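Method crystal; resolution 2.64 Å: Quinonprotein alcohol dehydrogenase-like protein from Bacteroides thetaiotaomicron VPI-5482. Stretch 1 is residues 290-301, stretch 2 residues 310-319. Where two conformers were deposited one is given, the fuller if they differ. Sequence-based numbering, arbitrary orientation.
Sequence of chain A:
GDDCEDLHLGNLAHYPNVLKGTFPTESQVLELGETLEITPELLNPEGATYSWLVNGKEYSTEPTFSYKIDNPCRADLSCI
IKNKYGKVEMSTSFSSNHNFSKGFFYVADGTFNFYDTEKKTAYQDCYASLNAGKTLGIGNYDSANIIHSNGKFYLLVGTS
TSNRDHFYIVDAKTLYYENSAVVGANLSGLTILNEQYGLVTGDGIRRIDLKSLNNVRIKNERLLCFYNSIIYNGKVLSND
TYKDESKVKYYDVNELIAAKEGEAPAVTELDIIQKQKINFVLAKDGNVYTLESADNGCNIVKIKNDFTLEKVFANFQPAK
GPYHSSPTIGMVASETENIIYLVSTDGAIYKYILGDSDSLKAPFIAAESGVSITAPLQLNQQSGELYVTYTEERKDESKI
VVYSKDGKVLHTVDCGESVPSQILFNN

Stretch 1 (290-301) TLESADNGCNIV
Stretch 2 (310-319) EKVFANFQPA

The apolar centre of the contact gathers around C298, whose chi1 of 66° (p) places SG 3.9 Å from A314 CB and 4.3 Å from F316 CE1. SG also lies 4.8 Å from the centroid of the F316 ring, 26° off its normal, an oblique sulfur-aromatic approach. The CA-to-CB bond of F316 points away from stretch 1, but its p rotamer (chi1 66°, chi2 83°) brings the ring back. P318, with a C-gamma endo pucker, closes the cluster: its CG is 3.6 Å from C298 CB, and its CB is 3.7 Å from CD1 of L291 (m, t). I300 (m, t) extends the same sheet face, its CD1 4.4 Å from A314 CB.

The backbone fixes this packing. Strands 297-301 and 310-314 run antiparallel, their axes at 148° and 4.5 Å apart at closest approach. C298 pairs with A314 through C298 N to A314 O (3.1 Å, 164°) and A314 N to C298 O (2.9 Å, 167°). I300 pairs with V312 through I300 N to V312 O (2.9 Å, 150°) and V312 N to I300 O (3.2 Å, 169°). These four residues share one face of the sheet. The alternate pairs, N299 with F313 and V301 with K311, are non-hydrogen-bonded, with CA-CA distances of 4.5 and 4.7 Å, and their side chains occupy the other face. A CA-H...O contact from N299 CA to V312 O (3.5 Å, 134° at H) supplements the ladder.

G297, at phi/psi 152/-138, lies beside the turn that follows strand 310-314, where F316 N hydrogen-bonds to A314 O at 2.8 Å. An ideal CB on G297 would fall 2.4 Å from A314 O and would also jam against the preceding carbonyl, so the backbone itself calls for glycine. Its CA instead approaches F316 O to 3.3 Å.

Towards the exposed side, F313 (chi1 176°, chi2 77°) brings its ring nearer to stretch 1. Its edge meets N296 O, 3.3 Å from F313 CZ, and N299 OD1, 3.6 Å from F313 CD1.

The polar edge is a salt bridge. K311, m at chi1 and extended thereafter, carries its NZ to 2.8 Å from E292 OE1; a second, weak hydrogen bond joins K311 NZ to E292 OE2 at 3.0 Å. E292 (t, t, chi3 46°) also accepts N299 ND2 at OE1 (3.1 Å, 139°), so one carboxylate oxygen links both strands of stretch 1 to K311. Beneath this, V301 CG2 (chi1 178°, t) packs 3.8 Å from K311 CG.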

# COMPACT_ATOMS: atom_id res chain seq x y z
N THR A 290 11.30 -1.77 -20.33
CA THR A 290 11.55 -0.49 -19.70
C THR A 290 11.62 0.53 -20.83
O THR A 290 11.34 0.19 -21.97
CB THR A 290 12.78 -0.53 -18.78
OG1 THR A 290 12.80 0.65 -17.97
CG2 THR A 290 14.12 -0.71 -19.55
N LEU A 291 11.95 1.78 -20.51
CA LEU A 291 12.12 2.86 -21.48
C LEU A 291 13.54 3.37 -21.49
O LEU A 291 14.25 3.34 -20.46
CB LEU A 291 11.16 4.04 -21.21
CG LEU A 291 9.66 3.81 -21.20
CD1 LEU A 291 8.97 5.09 -20.95
CD2 LEU A 291 9.14 3.20 -22.49
N GLU A 292 13.95 3.87 -22.64
CA GLU A 292 15.24 4.49 -22.87
C GLU A 292 14.97 5.92 -23.28
O GLU A 292 14.02 6.18 -24.02
CB GLU A 292 16.04 3.71 -23.92
CG GLU A 292 17.41 4.29 -24.20
CD GLU A 292 18.24 3.51 -25.18
OE1 GLU A 292 17.69 3.11 -26.23
OE2 GLU A 292 19.46 3.35 -24.93
N SER A 293 15.78 6.84 -22.77
CA SER A 293 15.62 8.26 -23.08
C SER A 293 16.24 8.54 -24.45
O SER A 293 17.34 8.09 -24.73
CB SER A 293 16.24 9.12 -21.98
OG SER A 293 15.55 8.89 -20.74
N ALA A 294 15.46 9.18 -25.33
CA ALA A 294 15.84 9.55 -26.71
C ALA A 294 15.59 11.06 -26.92
O ALA A 294 14.88 11.69 -26.13
CB ALA A 294 15.08 8.72 -27.74
N ASP A 295 16.22 11.64 -27.96
CA ASP A 295 16.16 13.07 -28.26
C ASP A 295 14.72 13.54 -28.55
O ASP A 295 14.27 14.50 -27.90
CB ASP A 295 17.05 13.42 -29.48
CG ASP A 295 18.55 13.23 -29.31
OD1 ASP A 295 19.04 13.34 -28.16
OD2 ASP A 295 19.26 13.10 -30.34
N ASN A 296 14.02 12.87 -29.48
CA ASN A 296 12.69 13.27 -29.95
C ASN A 296 11.61 12.25 -29.52
O ASN A 296 10.62 12.05 -30.25
CB ASN A 296 12.71 13.42 -31.48
CG ASN A 296 13.42 12.31 -32.24
OD1 ASN A 296 13.99 11.35 -31.67
ND2 ASN A 296 13.46 12.43 -33.57
N GLY A 297 11.75 11.72 -28.32
CA GLY A 297 10.80 10.76 -27.76
C GLY A 297 11.47 9.82 -26.78
O GLY A 297 12.23 10.27 -25.92
N CYS A 298 11.13 8.53 -26.84
CA CYS A 298 11.69 7.48 -25.98
C CYS A 298 11.70 6.18 -26.75
O CYS A 298 11.07 6.11 -27.80
CB CYS A 298 10.90 7.36 -24.67
SG CYS A 298 9.19 6.77 -24.85
N ASN A 299 12.39 5.16 -26.24
CA ASN A 299 12.39 3.83 -26.85
C ASN A 299 11.84 2.81 -25.88
O ASN A 299 12.31 2.74 -24.74
CB ASN A 299 13.78 3.42 -27.28
CG ASN A 299 14.46 4.36 -28.23
OD1 ASN A 299 13.95 4.70 -29.30
ND2 ASN A 299 15.67 4.73 -27.89
N ILE A 300 10.83 2.02 -26.30
CA ILE A 300 10.30 0.89 -25.51
C ILE A 300 11.29 -0.23 -25.69
O ILE A 300 11.48 -0.72 -26.81
CB ILE A 300 8.85 0.51 -25.90
CG1 ILE A 300 7.92 1.74 -25.86
CG2 ILE A 300 8.36 -0.65 -25.02
CD1 ILE A 300 6.56 1.54 -26.44
N VAL A 301 12.00 -0.58 -24.61
CA VAL A 301 13.05 -1.58 -24.70
C VAL A 301 12.56 -2.93 -24.16
O VAL A 301 12.14 -3.03 -23.02
CB VAL A 301 14.34 -1.12 -23.96
CG1 VAL A 301 15.42 -2.19 -24.02
CG2 VAL A 301 14.86 0.19 -24.54
N GLU A 310 15.71 -5.41 -27.77
CA GLU A 310 14.88 -5.04 -28.92
C GLU A 310 14.30 -3.69 -28.59
O GLU A 310 13.80 -3.51 -27.48
CB GLU A 310 13.82 -6.10 -29.25
CG GLU A 310 12.94 -5.83 -30.46
CD GLU A 310 12.02 -6.97 -30.84
OE1 GLU A 310 12.53 -8.11 -30.99
OE2 GLU A 310 10.81 -6.72 -31.06
N LYS A 311 14.46 -2.71 -29.49
CA LYS A 311 14.03 -1.34 -29.25
C LYS A 311 13.06 -0.85 -30.34
O LYS A 311 13.37 -0.94 -31.53
CB LYS A 311 15.25 -0.40 -29.18
CG LYS A 311 16.20 -0.73 -28.03
CD LYS A 311 17.32 0.25 -27.91
CE LYS A 311 18.27 -0.14 -26.80
NZ LYS A 311 19.36 0.87 -26.65
N VAL A 312 11.91 -0.31 -29.91
CA VAL A 312 10.84 0.29 -30.70
C VAL A 312 10.72 1.75 -30.30
O VAL A 312 10.43 2.00 -29.13
CB VAL A 312 9.49 -0.46 -30.54
CG1 VAL A 312 8.35 0.28 -31.23
CG2 VAL A 312 9.58 -1.92 -31.03
N PHE A 313 10.86 2.70 -31.27
CA PHE A 313 10.77 4.14 -31.02
C PHE A 313 9.31 4.58 -30.87
O PHE A 313 8.44 4.20 -31.65
CB PHE A 313 11.46 4.94 -32.14
CG PHE A 313 11.33 6.44 -32.04
CD1 PHE A 313 12.12 7.16 -31.14
CD2 PHE A 313 10.45 7.14 -32.86
CE1 PHE A 313 11.98 8.55 -31.02
CE2 PHE A 313 10.32 8.53 -32.75
CZ PHE A 313 11.09 9.23 -31.84
N ALA A 314 9.07 5.42 -29.83
CA ALA A 314 7.78 6.04 -29.48
C ALA A 314 7.94 7.54 -29.55
O ALA A 314 8.67 8.10 -28.73
CB ALA A 314 7.35 5.58 -28.10
N ASN A 315 7.27 8.18 -30.55
CA ASN A 315 7.36 9.61 -30.84
C ASN A 315 6.58 10.44 -29.80
O ASN A 315 5.69 11.24 -30.15
CB ASN A 315 6.82 9.88 -32.26
CG ASN A 315 5.42 9.34 -32.52
OD1 ASN A 315 5.05 8.23 -32.08
ND2 ASN A 315 4.64 10.09 -33.31
N PHE A 316 6.92 10.28 -28.51
CA PHE A 316 6.33 11.02 -27.38
C PHE A 316 7.31 10.91 -26.24
O PHE A 316 8.02 9.92 -26.13
CB PHE A 316 4.90 10.56 -26.98
CG PHE A 316 4.80 9.16 -26.42
CD1 PHE A 316 5.06 8.92 -25.06
CD2 PHE A 316 4.41 8.10 -27.22
CE1 PHE A 316 4.96 7.63 -24.53
CE2 PHE A 316 4.29 6.81 -26.68
CZ PHE A 316 4.57 6.59 -25.34
N GLN A 317 7.35 11.94 -25.41
CA GLN A 317 8.22 12.01 -24.26
C GLN A 317 7.53 11.33 -23.08
O GLN A 317 6.34 11.56 -22.89
CB GLN A 317 8.55 13.49 -23.98
CG GLN A 317 9.89 13.73 -23.30
CD GLN A 317 11.13 13.41 -24.11
OE1 GLN A 317 11.13 13.31 -25.35
NE2 GLN A 317 12.23 13.23 -23.41
N PRO A 318 8.21 10.49 -22.26
CA PRO A 318 7.52 9.85 -21.13
C PRO A 318 7.28 10.80 -19.98
O PRO A 318 8.07 11.72 -19.78
CB PRO A 318 8.46 8.73 -20.69
CG PRO A 318 9.66 8.81 -21.57
CD PRO A 318 9.63 10.09 -22.31
N ALA A 319 6.18 10.58 -19.22
CA ALA A 319 5.84 11.35 -18.03
C ALA A 319 6.94 11.20 -17.00
O ALA A 319 7.57 10.15 -16.90
CB ALA A 319 4.51 10.91 -17.47